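SusD homolog (Bacteroides thetaiotaomicron VPI-5482, PDB 3FDH) probably binds glycans at the bacterial outer membrane as a SusD/RagB-family lipoprotein, working with a partner transporter that takes them up. Local coordinates at residues S21-A26 against T181-L186; E113-Y118 against L195-G200; S163-A168 against G200-Y205. All coordinates share one frame; numbering follows the deposited sequence.

Interaction 1: residues S21-A26 against T181-L186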
loop_
_atom_site.group_PDB
_atom_site.type_symbol
_atom_site.label_atom_id
_atom_site.label_comp_id
_atom_site.label_asym_id
_atom_site.label_seq_id
_atom_site.Cartn_x
_atom_site.Cartn_y
_atom_site.Cartn_z
ATOM N N SER A 21 22.247 16.445 3.489
ATOM C CA SER A 21 20.850 16.043 3.252
ATOM C C SER A 21 20.694 14.853 2.344
ATOM O O SER A 21 19.810 14.040 2.537
ATOM C CB SER A 21 20.021 17.192 2.681
ATOM O OG SER A 21 19.800 18.189 3.653
ATOM N N ARG A 22 21.552 14.749 1.346
ATOM C CA ARG A 22 21.443 13.643 0.392
ATOM C C ARG A 22 21.580 12.290 1.080
ATOM O O ARG A 22 20.869 11.339 0.756
ATOM C CB ARG A 22 22.427 13.787 -0.771
ATOM C CG ARG A 22 23.891 13.752 -0.424
ATOM C CD ARG A 22 24.684 14.183 -1.620
ATOM N NE ARG A 22 26.121 14.087 -1.420
ATOM C CZ ARG A 22 26.884 15.050 -0.907
ATOM N NH1 ARG A 22 26.370 16.217 -0.509
ATOM N NH2 ARG A 22 28.185 14.832 -0.792
ATOM N N PHE A 23 22.456 12.227 2.062
ATOM C CA PHE A 23 22.678 10.970 2.783
ATOM C C PHE A 23 21.468 10.640 3.662
ATOM O O PHE A 23 21.092 9.468 3.872
ATOM C CB PHE A 23 23.983 11.027 3.582
ATOM C CG PHE A 23 25.197 11.268 2.713
ATOM C CD1 PHE A 23 25.442 10.448 1.626
ATOM C CD2 PHE A 23 26.063 12.338 2.955
ATOM C CE1 PHE A 23 26.556 10.683 0.810
ATOM C CE2 PHE A 23 27.157 12.551 2.156
ATOM C CZ PHE A 23 27.398 11.737 1.086
ATOM N N ILE A 24 20.832 11.684 4.156
ATOM C CA ILE A 24 19.652 11.483 4.989
ATOM C C ILE A 24 18.534 10.970 4.075
ATOM O O ILE A 24 17.770 10.059 4.425
ATOM C CB ILE A 24 19.192 12.770 5.718
ATOM C CG1 ILE A 24 20.324 13.366 6.568
ATOM C CG2 ILE A 24 17.978 12.463 6.605
ATOM C CD1 ILE A 24 20.009 14.748 7.149
ATOM N N LEU A 25 18.474 11.535 2.879
ATOM C CA LEU A 25 17.401 11.181 1.944
ATOM C C LEU A 25 17.489 9.717 1.575
ATOM O O LEU A 25 16.485 9.040 1.375
ATOM C CB LEU A 25 17.461 12.039 0.677
ATOM C CG LEU A 25 16.335 11.869 -0.326
ATOM C CD1 LEU A 25 15.000 12.381 0.351
ATOM C CD2 LEU A 25 16.655 12.551 -1.665
ATOM N N ALA A 26 18.704 9.229 1.448
ATOM C CA ALA A 26 18.905 7.809 1.050
ATOM C C ALA A 26 18.200 6.940 2.082
ATOM O O ALA A 26 17.496 5.970 1.769
ATOM C CB ALA A 26 20.400 7.454 0.989
ATOM N N THR A 181 21.960 12.071 -7.056
ATOM C CA THR A 181 21.696 10.905 -7.894
ATOM C C THR A 181 21.848 9.553 -7.216
ATOM O O THR A 181 20.952 8.727 -7.261
ATOM C CB THR A 181 22.553 10.892 -9.187
ATOM O OG1 THR A 181 22.229 12.040 -9.974
ATOM C CG2 THR A 181 22.260 9.648 -10.012
ATOM N N GLU A 182 23.000 9.329 -6.604
ATOM C CA GLU A 182 23.312 7.996 -6.051
ATOM C C GLU A 182 22.557 7.691 -4.766
ATOM O O GLU A 182 22.426 6.527 -4.362
ATOM C CB GLU A 182 24.831 7.834 -5.864
ATOM C CG GLU A 182 25.626 7.923 -7.189
ATOM C CD GLU A 182 25.221 6.872 -8.234
ATOM O OE1 GLU A 182 24.719 5.784 -7.852
ATOM O OE2 GLU A 182 25.442 7.133 -9.449
ATOM N N GLN A 183 22.004 8.744 -4.171
ATOM C CA GLN A 183 21.246 8.631 -2.910
ATOM C C GLN A 183 19.745 8.520 -3.154
ATOM O O GLN A 183 18.979 8.077 -2.304
ATOM C CB GLN A 183 21.527 9.823 -2.000
ATOM C CG GLN A 183 22.917 9.821 -1.355
ATOM C CD GLN A 183 24.008 10.140 -2.310
ATOM O OE1 GLN A 183 23.992 11.198 -2.934
ATOM N NE2 GLN A 183 25.008 9.248 -2.409
ATOM N N ASP A 184 19.329 8.928 -4.339
ATOM C CA ASP A 184 17.908 8.871 -4.738
ATOM C C ASP A 184 17.599 7.473 -5.283
ATOM O O ASP A 184 17.737 7.193 -6.482
ATOM C CB ASP A 184 17.592 9.933 -5.793
ATOM C CG ASP A 184 16.170 9.833 -6.297
ATOM O OD1 ASP A 184 15.396 9.026 -5.699
ATOM O OD2 ASP A 184 15.830 10.522 -7.288
ATOM N N PHE A 185 17.264 6.598 -4.366
ATOM C CA PHE A 185 16.967 5.198 -4.672
ATOM C C PHE A 185 15.619 5.024 -5.372
ATOM O O PHE A 185 15.254 3.929 -5.792
ATOM C CB PHE A 185 16.990 4.320 -3.410
ATOM C CG PHE A 185 18.314 4.286 -2.717
ATOM C CD1 PHE A 185 19.474 4.052 -3.441
ATOM C CD2 PHE A 185 18.391 4.446 -1.343
ATOM C CE1 PHE A 185 20.693 4.020 -2.789
ATOM C CE2 PHE A 185 19.589 4.400 -0.698
ATOM C CZ PHE A 185 20.746 4.188 -1.409
ATOM N N LEU A 186 14.891 6.115 -5.524
ATOM C CA LEU A 186 13.603 6.035 -6.178
ATOM C C LEU A 186 13.774 6.362 -7.650
ATOM O O LEU A 186 13.438 5.557 -8.517
ATOM C CB LEU A 186 12.610 6.971 -5.505
ATOM C CG LEU A 186 11.185 6.498 -5.451
ATOM C CD1 LEU A 186 11.118 5.150 -4.653
ATOM C CD2 LEU A 186 10.350 7.594 -4.791
#
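Ala26 and Gln183 bring their CA atoms to within 4.7 Å of each other, where the first turns of helix 21-37 meet the irregular loop that joins helices 154-171 and 191-208 of this largely helical SusD-like fold. The loop is shaped by an Asx turn: Asp184 OD1 accepts from Leu186 N, the donor approaching from above the carboxylate plane, and Tyr187 N is a further partner of the same oxygen. No hydrogen bond crosses between the two segments, so the contact is one of packing near the surface. Gln183 carries most of it. Its CG lies beside its own backbone N (chi1 -73°), and a bend at chi2 (73°) turns CD outward, alongside Arg22 and Phe23. On the way CB rests 3.2 Å from Arg22 O, the carbonyl that also accepts the helical bond from Ala26 N. The amide lies against the paired side chains, Arg22 CG sitting over the centre of the Phe23 ring. Arg22 has two conformers, so its approach is less certain; in one, CD lies 3.3 Å from Gln183 OE1, which is near the guanidinium plane at its edge. Gln183 NE2 approaches Phe23 CE1 at 3.8 Å, ring and amide planes standing 64° apart. An alanine here would keep CB against Arg22 O but, without CG and the amide, would probably open a gap beside Arg22 and Phe23 and give both more freedom to turn. The backbone of Gln183 contributes too, its O receiving a CA-H...O contact from Ala26 CA at 3.4 Å and also lying above one face of the Phe185 ring. That ring closes the contact, with Ala26 O near its plane at the edge and Phe185 CE2 touching Ala26 CB at 3.6 Å.

Interaction 2: residues E113-Y118 against L195-G200; sequences EVMAAY and LKFAYG
Val114 and Phe197 reach for each other through first torsions of the same kind: CG1 of Val114 (chi1 170°) and CG of Phe197 (chi1 178°) both stand anti to the backbone N, on bonds that already point across the gap. The pair joins helices 106-127 and 191-208, whose short segments run nearly parallel, 24° apart, with axes 10.8 Å from each other at closest approach. Two helices running alike within an array of antiparallel neighbours are consistent with the TPR-like architecture of SusD proteins. The Phe197 ring fills much of the wide spacing between the axes. Its CE2 atom lies 3.7 Å from Val114 CG1, which approaches obliquely, and a second methyl comes to the same corner: CE of selenomethionine Met115, near the ring plane at the edge, 3.7 Å from Phe197 CE2. Met115 starts out pointing away from the other helix, and its chain has to bend at both chi2 and chi3 to bring that methyl back. The next ring atom round, Phe197 CZ, meets Tyr118 CD2 at 4.1 Å, the two side chains crossing at about a right angle. All the touching residues are buried; the Tyr118 hydroxyl, the polar end among them, is hydrogen-bonded to Leu332 O. Beside the ring, the other branch of the valine makes a smaller contact, Val114 CG2 lying 4.1 Å from Ala198 CB.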
loop_
_atom_site.group_PDB
_atom_site.type_symbol
_atom_site.label_atom_id
_atom_site.label_comp_id
_atom_site.label_asym_id
_atom_site.label_seq_id
_atom_site.Cartn_x
_atom_site.Cartn_y
_atom_site.Cartn_z
ATOM N N GLU A 113 10.307 16.698 0.724
ATOM C CA GLU A 113 8.957 17.227 0.990
ATOM C C GLU A 113 7.925 16.186 0.585
ATOM O O GLU A 113 6.930 15.959 1.277
ATOM C CB GLU A 113 8.731 18.570 0.280
ATOM C CG GLU A 113 9.409 19.706 1.046
ATOM C CD GLU A 113 9.609 21.006 0.266
ATOM O OE1 GLU A 113 9.625 20.972 -0.976
ATOM O OE2 GLU A 113 9.811 22.062 0.920
ATOM N N VAL A 114 8.221 15.500 -0.500
ATOM C CA VAL A 114 7.368 14.407 -0.963
ATOM C C VAL A 114 7.398 13.249 0.070
ATOM O O VAL A 114 6.380 12.644 0.409
ATOM C CB VAL A 114 7.783 13.904 -2.376
ATOM C CG1 VAL A 114 7.014 12.574 -2.752
ATOM C CG2 VAL A 114 7.545 14.998 -3.425
HETATM N N MSE A 115 8.572 12.959 0.607
HETATM C CA MSE A 115 8.641 11.857 1.574
HETATM C C MSE A 115 7.968 12.263 2.860
HETATM O O MSE A 115 7.430 11.419 3.576
HETATM C CB MSE A 115 10.073 11.419 1.876
HETATM C CG MSE A 115 10.828 10.819 0.711
HETATM SE SE MSE A 115 10.174 9.044 0.442
HETATM C CE MSE A 115 8.945 9.271 -0.986
ATOM N N ALA A 116 7.991 13.556 3.146
ATOM C CA ALA A 116 7.374 14.059 4.399
ATOM C C ALA A 116 5.856 13.866 4.262
ATOM O O ALA A 116 5.174 13.425 5.178
ATOM C CB ALA A 116 7.716 15.515 4.646
ATOM N N ALA A 117 5.359 14.212 3.083
ATOM C CA ALA A 117 3.940 14.116 2.785
ATOM C C ALA A 117 3.509 12.675 2.900
ATOM O O ALA A 117 2.469 12.353 3.468
ATOM C CB ALA A 117 3.634 14.650 1.369
ATOM N N TYR A 118 4.346 11.811 2.361
ATOM C CA TYR A 118 4.025 10.386 2.288
ATOM C C TYR A 118 3.892 9.792 3.664
ATOM O O TYR A 118 2.971 9.028 3.944
ATOM C CB TYR A 118 5.073 9.623 1.457
ATOM C CG TYR A 118 4.592 8.288 0.957
ATOM C CD1 TYR A 118 4.559 7.182 1.793
ATOM C CD2 TYR A 118 4.193 8.127 -0.350
ATOM C CE1 TYR A 118 4.118 5.937 1.343
ATOM C CE2 TYR A 118 3.763 6.898 -0.809
ATOM C CZ TYR A 118 3.738 5.799 0.040
ATOM O OH TYR A 118 3.302 4.572 -0.434
ATOM N N LEU A 195 8.272 14.805 -9.827
ATOM C CA LEU A 195 7.178 15.757 -10.010
ATOM C C LEU A 195 5.924 14.949 -10.365
ATOM O O LEU A 195 4.826 15.181 -9.853
ATOM C CB LEU A 195 7.554 16.798 -11.086
ATOM C CG LEU A 195 6.678 18.034 -11.231
ATOM C CD1 LEU A 195 6.692 18.866 -9.956
ATOM C CD2 LEU A 195 7.248 18.836 -12.390
ATOM N N LYS A 196 6.112 13.955 -11.223
ATOM C CA LYS A 196 4.989 13.058 -11.602
ATOM C C LYS A 196 4.447 12.304 -10.393
ATOM O O LYS A 196 3.238 12.115 -10.234
ATOM C CB LYS A 196 5.406 12.068 -12.675
ATOM C CG LYS A 196 5.583 12.674 -14.009
ATOM C CD LYS A 196 5.974 11.633 -15.016
ATOM C CE LYS A 196 6.036 12.211 -16.393
ATOM N NZ LYS A 196 6.679 11.232 -17.317
ATOM N N PHE A 197 5.376 11.863 -9.561
ATOM C CA PHE A 197 5.072 11.141 -8.317
ATOM C C PHE A 197 4.277 12.084 -7.401
ATOM O O PHE A 197 3.233 11.717 -6.842
ATOM C CB PHE A 197 6.383 10.623 -7.675
ATOM C CG PHE A 197 6.227 9.889 -6.362
ATOM C CD1 PHE A 197 5.070 9.163 -6.045
ATOM C CD2 PHE A 197 7.302 9.844 -5.475
ATOM C CE1 PHE A 197 4.959 8.481 -4.806
ATOM C CE2 PHE A 197 7.211 9.154 -4.267
ATOM C CZ PHE A 197 6.052 8.444 -3.961
ATOM N N ALA A 198 4.724 13.328 -7.283
ATOM C CA ALA A 198 3.995 14.298 -6.409
ATOM C C ALA A 198 2.533 14.477 -6.874
ATOM O O ALA A 198 1.610 14.523 -6.080
ATOM C CB ALA A 198 4.708 15.658 -6.374
ATOM N N TYR A 199 2.331 14.574 -8.177
ATOM C CA TYR A 199 0.970 14.729 -8.734
ATOM C C TYR A 199 0.163 13.481 -8.548
ATOM O O TYR A 199 -1.046 13.525 -8.376
ATOM C CB TYR A 199 0.975 15.115 -10.225
ATOM C CG TYR A 199 1.138 16.595 -10.401
ATOM C CD1 TYR A 199 0.120 17.476 -10.030
ATOM C CD2 TYR A 199 2.306 17.123 -10.912
ATOM C CE1 TYR A 199 0.268 18.827 -10.157
ATOM C CE2 TYR A 199 2.460 18.498 -11.070
ATOM C CZ TYR A 199 1.443 19.335 -10.686
ATOM O OH TYR A 199 1.611 20.689 -10.841
ATOM N N GLY A 200 0.852 12.354 -8.581
ATOM C CA GLY A 200 0.198 11.052 -8.408
ATOM C C GLY A 200 -0.324 10.994 -7.025
ATOM O O GLY A 200 -1.476 10.541 -6.788
#

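Interaction 3: residues S163-A168 against G200-Y205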
loop_
_atom_site.group_PDB
_atom_site.type_symbol
_atom_site.label_atom_id
_atom_site.label_comp_id
_atom_site.label_asym_id
_atom_site.label_seq_id
_atom_site.Cartn_x
_atom_site.Cartn_y
_atom_site.Cartn_z
ATOM N N SER A 163 0.200 20.603 1.487
ATOM C CA SER A 163 1.115 21.731 1.550
ATOM C C SER A 163 2.529 21.278 1.228
ATOM O O SER A 163 3.260 21.931 0.475
ATOM C CB SER A 163 1.024 22.387 2.918
ATOM O OG SER A 163 1.941 23.462 3.032
ATOM N N TYR A 164 2.908 20.138 1.771
ATOM C CA TYR A 164 4.207 19.561 1.461
ATOM C C TYR A 164 4.344 19.264 -0.023
ATOM O O TYR A 164 5.398 19.472 -0.629
ATOM C CB TYR A 164 4.509 18.295 2.261
ATOM C CG TYR A 164 5.131 18.550 3.627
ATOM C CD1 TYR A 164 6.201 19.402 3.776
ATOM C CD2 TYR A 164 4.688 17.863 4.752
ATOM C CE1 TYR A 164 6.773 19.612 5.019
ATOM C CE2 TYR A 164 5.261 18.060 6.001
ATOM C CZ TYR A 164 6.297 18.930 6.129
ATOM O OH TYR A 164 6.860 19.135 7.379
ATOM N N LEU A 165 3.263 18.776 -0.614
ATOM C CA LEU A 165 3.278 18.370 -2.029
ATOM C C LEU A 165 3.367 19.616 -2.900
ATOM O O LEU A 165 4.104 19.660 -3.882
ATOM C CB LEU A 165 2.057 17.510 -2.402
ATOM C CG LEU A 165 2.071 16.083 -1.802
ATOM C CD1 LEU A 165 0.786 15.314 -2.100
ATOM C CD2 LEU A 165 3.325 15.320 -2.290
ATOM N N ASP A 166 2.678 20.659 -2.484
ATOM C CA ASP A 166 2.723 21.906 -3.260
ATOM C C ASP A 166 4.123 22.481 -3.195
ATOM O O ASP A 166 4.665 22.965 -4.191
ATOM C CB ASP A 166 1.681 22.900 -2.779
ATOM C CG ASP A 166 0.278 22.507 -3.177
ATOM O OD1 ASP A 166 0.100 21.738 -4.155
ATOM O OD2 ASP A 166 -0.647 22.992 -2.498
ATOM N N ASP A 167 4.725 22.395 -2.017
ATOM C CA ASP A 167 6.095 22.908 -1.824
ATOM C C ASP A 167 7.011 22.126 -2.733
ATOM O O ASP A 167 7.857 22.664 -3.432
ATOM C CB ASP A 167 6.578 22.709 -0.396
ATOM C CG ASP A 167 5.908 23.635 0.601
ATOM O OD1 ASP A 167 5.231 24.590 0.179
ATOM O OD2 ASP A 167 6.068 23.402 1.822
ATOM N N ALA A 168 6.833 20.818 -2.668
ATOM C CA ALA A 168 7.603 19.892 -3.499
ATOM C C ALA A 168 7.508 20.211 -4.993
ATOM O O ALA A 168 8.509 20.213 -5.727
ATOM C CB ALA A 168 7.146 18.445 -3.254
ATOM N N GLY A 200 0.852 12.354 -8.581
ATOM C CA GLY A 200 0.198 11.052 -8.408
ATOM C C GLY A 200 -0.324 10.994 -7.025
ATOM O O GLY A 200 -1.476 10.541 -6.788
ATOM N N LEU A 201 0.472 11.547 -6.095
ATOM C CA LEU A 201 0.063 11.533 -4.659
ATOM C C LEU A 201 -1.099 12.510 -4.418
ATOM O O LEU A 201 -2.016 12.259 -3.628
ATOM C CB LEU A 201 1.251 11.816 -3.731
ATOM C CG LEU A 201 2.324 10.728 -3.614
ATOM C CD1 LEU A 201 3.493 11.241 -2.760
ATOM C CD2 LEU A 201 1.740 9.449 -3.040
ATOM N N LYS A 202 -1.074 13.629 -5.133
ATOM C CA LYS A 202 -2.183 14.555 -5.060
ATOM C C LYS A 202 -3.462 13.876 -5.521
ATOM O O LYS A 202 -4.532 14.117 -5.000
ATOM C CB LYS A 202 -1.939 15.854 -5.854
ATOM C CG LYS A 202 -0.960 16.795 -5.107
ATOM C CD LYS A 202 -0.890 18.214 -5.633
ATOM C CE LYS A 202 -2.068 19.005 -5.182
ATOM N NZ LYS A 202 -1.936 20.438 -5.488
ATOM N N ALA A 203 -3.356 12.998 -6.485
ATOM C CA ALA A 203 -4.540 12.280 -6.958
ATOM C C ALA A 203 -4.993 11.323 -5.868
ATOM O O ALA A 203 -6.169 11.283 -5.484
ATOM C CB ALA A 203 -4.256 11.549 -8.246
ATOM N N ARG A 204 -4.045 10.546 -5.343
ATOM C CA ARG A 204 -4.378 9.552 -4.306
ATOM C C ARG A 204 -5.065 10.203 -3.135
ATOM O O ARG A 204 -6.076 9.725 -2.607
ATOM C CB ARG A 204 -3.108 8.845 -3.801
ATOM C CG ARG A 204 -3.313 8.003 -2.535
ATOM C CD ARG A 204 -1.973 7.445 -2.002
ATOM N NE ARG A 204 -1.455 6.267 -2.726
ATOM C CZ ARG A 204 -0.381 5.594 -2.324
ATOM N NH1 ARG A 204 0.295 5.991 -1.254
ATOM N NH2 ARG A 204 0.002 4.513 -2.951
ATOM N N TYR A 205 -4.526 11.335 -2.735
ATOM C CA TYR A 205 -4.985 12.012 -1.500
ATOM C C TYR A 205 -6.258 12.819 -1.705
ATOM O O TYR A 205 -7.040 12.998 -0.782
ATOM C CB TYR A 205 -3.897 12.883 -0.873
ATOM C CG TYR A 205 -2.620 12.125 -0.533
ATOM C CD1 TYR A 205 -2.654 10.851 0.035
ATOM C CD2 TYR A 205 -1.380 12.716 -0.721
ATOM C CE1 TYR A 205 -1.472 10.181 0.341
ATOM C CE2 TYR A 205 -0.196 12.066 -0.394
ATOM C CZ TYR A 205 -0.236 10.803 0.114
ATOM O OH TYR A 205 0.963 10.186 0.402
HETATM O O HOH W 1 -3.184 22.887 -3.370
#
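Leu165, Lys202 and Asp166 carry most of the contact between helices 154-171 and 191-208, which pack antiparallel: the N-to-C directions of the two segments are 160° apart and their axes approach to 10.5 Å. Leu165 points straight at the other helix. Its CD1 methyl settles among three residues of the facing helix, 3.8 Å from Lys202 CG, 3.9 Å from Leu201 CB and 3.7 Å from Tyr205 CD2. The tyrosine receives the methyl at its ring edge, near the ring plane, whereas Leu165 and the aliphatic part of Lys202 slide past each other in opposite directions. Lys202 thus serves two ends. Its CG packs on the leucine, and the chain then bends at chi3 (77°), which turns CE toward Asp166. There NZ forms a salt bridge with Asp166 OD1 at 2.8 Å, using the syn lone pair of that oxygen. The other carboxylate oxygen is engaged as well, for a water donates to Asp166 OD2 at 2.7 Å and makes a weak bond with Lys202 NZ, closing a small ring of polar contacts. Both charged residues are partly exposed, so the ion pair borders an apolar strip made by Leu165, Leu201 and Tyr205, all buried. Helix 106-127 packs on this strip, its Ala117 touching Leu165 and its Ala121 touching Tyr205. On helix 216-228, Tyr226 meets both Lys202 and Ala203, so helix 191-208 is packed between that helix and the pair formed by 106-127 and 154-171.

How the interactions relate
Interactions 2 and 3 form one continuous helical core: their centres are 5 Å apart, both use helix 191-208 and they share Gly200. Helices 106-127 and 154-171 also touch directly, Val114 CG2 lying 3.5 Å from Ala168 CB, so the three helices pack mutually; a weak hydrogen bond between Tyr118 OH and Arg204 NH1 adds a polar tie. Interaction 1 is more peripheral, its centre 15 Å from that of interaction 2, yet its loop feeds into the core, since Leu186 CD2 packs 3.5 Å from Phe197 CE2. It does not touch interaction 3, whose nearest atoms are about 8 Å away.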